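Argininosuccinate lyase (PDB 6RX8) probably catalyses the reversible cleavage of argininosuccinate into fumarate and L-arginine, the last step of arginine biosynthesis. Local coordinates at residues 111-116 against 200-205. The protein carries 2 engineered substitutions. Sequence-based numbering, arbitrary orientation.
Sequences SRNDLA and AAATAG. With FUM (fumaric acid), chain B; FUM (fumaric acid), chain C.
The loop residues Ala-200 to Ala-202 lie against the first turn of helix 112-147, with Ser-111 CA 4.5 Å from Ala-201 CA. A capping box starts this helix. Asn-113 N donates to Ser-111 OG, and Ser-111 N meets Asp-114 OD1 on the syn side of the carboxylate, somewhat out of its plane. The other oxygen, Asp-114 OD2, accepts a weak bond from Ala-201 N (2.9 Å) and a further bond from Gly-199 N. One carboxylate thus ties the helix start to the loop.

The same helix end binds the fumarate of chain B, probably a reaction product, in a site completed by Thr-158 of a second subunit and Lys-286 of a third. Ser-111 OG and Arg-112 N both donate to its O7. Arg-112 bends at chi3 (-60°), which brings NE to O8 of this fumarate at 2.8 Å; NH2 reaches the same oxygen. The fumarate of chain C lies over one guanidinium face. A leucine in place of Arg-112 would probably leave the O7/O8 carboxylate of the chain B fumarate without its guanidinium partner and take away the face against which the chain C fumarate lies. The Asn-113 amide spans ligand and loop: ND2 donates to O of the chain B fumarate (2.9 Å) and, almost straight at 174°, to a lone pair of Ala-202 O.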
loop_
_atom_site.group_PDB
_atom_site.type_symbol
_atom_site.label_atom_id
_atom_site.label_comp_id
_atom_site.label_asym_id
_atom_site.label_seq_id
_atom_site.Cartn_x
_atom_site.Cartn_y
_atom_site.Cartn_z
ATOM N N SER A 111 -22.885 -24.719 -0.770
ATOM C CA SER A 111 -21.505 -24.819 -0.341
ATOM C C SER A 111 -21.268 -23.824 0.782
ATOM O O SER A 111 -22.036 -22.880 0.974
ATOM C CB SER A 111 -20.559 -24.533 -1.517
ATOM O OG SER A 111 -19.204 -24.546 -1.119
ATOM N N ARG A 112 -20.174 -24.014 1.512
ATOM C CA ARG A 112 -19.682 -22.903 2.315
ATOM C C ARG A 112 -19.225 -21.736 1.443
ATOM O O ARG A 112 -19.199 -20.590 1.907
ATOM C CB ARG A 112 -18.532 -23.356 3.213
ATOM C CG ARG A 112 -19.007 -24.175 4.407
ATOM C CD ARG A 112 -17.872 -24.510 5.367
ATOM N NE ARG A 112 -16.829 -25.282 4.707
ATOM C CZ ARG A 112 -15.742 -25.757 5.306
ATOM N NH1 ARG A 112 -15.545 -25.555 6.602
ATOM N NH2 ARG A 112 -14.842 -26.424 4.596
ATOM N N ASN A 113 -18.873 -21.993 0.185
ATOM C CA ASN A 113 -18.306 -20.930 -0.634
ATOM C C ASN A 113 -19.370 -19.918 -1.033
ATOM O O ASN A 113 -19.168 -18.707 -0.884
ATOM C CB ASN A 113 -17.632 -21.517 -1.871
ATOM C CG ASN A 113 -16.518 -22.470 -1.522
ATOM O OD1 ASN A 113 -16.072 -22.529 -0.373
ATOM N ND2 ASN A 113 -16.055 -23.222 -2.509
ATOM N N ASP A 114 -20.513 -20.381 -1.549
ATOM C CA ASP A 114 -21.524 -19.395 -1.920
ATOM C C ASP A 114 -22.251 -18.876 -0.682
ATOM O O ASP A 114 -22.600 -17.690 -0.634
ATOM C CB ASP A 114 -22.470 -19.941 -3.002
ATOM C CG ASP A 114 -23.301 -21.143 -2.581
ATOM O OD1 ASP A 114 -22.912 -21.900 -1.674
ATOM O OD2 ASP A 114 -24.352 -21.355 -3.237
ATOM N N LEU A 115 -22.401 -19.706 0.353
ATOM C CA LEU A 115 -22.927 -19.228 1.628
ATOM C C LEU A 115 -22.087 -18.081 2.170
ATOM O O LEU A 115 -22.619 -17.039 2.579
ATOM C CB LEU A 115 -22.964 -20.372 2.645
ATOM C CG LEU A 115 -23.148 -20.009 4.125
ATOM C CD1 LEU A 115 -24.511 -19.415 4.428
ATOM C CD2 LEU A 115 -22.912 -21.260 4.993
ATOM N N ALA A 116 -20.765 -18.269 2.199
ATOM C CA ALA A 116 -19.881 -17.278 2.795
ATOM C C ALA A 116 -19.873 -15.995 1.979
ATOM O O ALA A 116 -19.952 -14.894 2.532
ATOM C CB ALA A 116 -18.462 -17.838 2.915
ATOM N N ALA A 200 -24.418 -20.795 -6.807
ATOM C CA ALA A 200 -23.117 -21.185 -7.329
ATOM C C ALA A 200 -22.563 -22.409 -6.617
ATOM O O ALA A 200 -21.684 -23.086 -7.155
ATOM C CB ALA A 200 -22.138 -20.020 -7.203
ATOM N N ALA A 201 -23.044 -22.707 -5.423
ATOM C CA ALA A 201 -22.567 -23.848 -4.618
ATOM C C ALA A 201 -21.051 -23.745 -4.524
ATOM O O ALA A 201 -20.510 -22.697 -4.122
ATOM C CB ALA A 201 -23.084 -25.139 -5.197
ATOM N N ALA A 202 -20.307 -24.796 -4.855
ATOM C CA ALA A 202 -18.878 -24.792 -4.650
ATOM C C ALA A 202 -18.201 -23.798 -5.572
ATOM O O ALA A 202 -17.199 -23.187 -5.182
ATOM C CB ALA A 202 -18.301 -26.191 -4.867
ATOM N N THR A 203 -18.734 -23.626 -6.786
ATOM C CA THR A 203 -18.118 -22.823 -7.832
ATOM C C THR A 203 -18.677 -23.163 -9.210
ATOM O O THR A 203 -18.378 -22.461 -10.180
ATOM C CB THR A 203 -16.599 -23.021 -7.873
ATOM O OG1 THR A 203 -16.040 -22.196 -8.906
ATOM C CG2 THR A 203 -16.247 -24.460 -8.168
ATOM N N ALA A 204 -19.456 -24.255 -9.311
ATOM C CA ALA A 204 -19.968 -24.743 -10.587
ATOM C C ALA A 204 -21.474 -24.984 -10.565
ATOM O O ALA A 204 -21.993 -25.710 -11.420
ATOM C CB ALA A 204 -19.260 -26.041 -10.993
ATOM N N GLY A 205 -22.190 -24.397 -9.613
ATOM C CA GLY A 205 -23.606 -24.678 -9.525
ATOM C C GLY A 205 -23.860 -26.075 -8.989
ATOM O O GLY A 205 -23.052 -26.654 -8.261
HETATM O OXT FUM B . -13.028 -26.971 -1.372
HETATM C C FUM B . -13.880 -26.062 -1.300
HETATM O O FUM B . -14.018 -25.209 -2.213
HETATM C C4 FUM B . -14.731 -26.053 -0.089
HETATM C C5 FUM B . -16.056 -26.107 -0.227
HETATM C C6 FUM B . -16.973 -26.116 0.943
HETATM O O7 FUM B . -18.209 -26.007 0.762
HETATM O O8 FUM B . -16.487 -26.245 2.088
HETATM O OXT FUM C . -15.110 -21.985 5.314
HETATM C C FUM C . -14.418 -22.769 4.626
HETATM O O FUM C . -14.590 -22.921 3.399
HETATM C C4 FUM C . -13.336 -23.559 5.236
HETATM C C5 FUM C . -12.716 -23.145 6.325
HETATM C C6 FUM C . -11.627 -23.946 6.915
HETATM O O7 FUM C . -10.896 -23.287 7.670
HETATM O O8 FUM C . -11.439 -25.172 6.673
#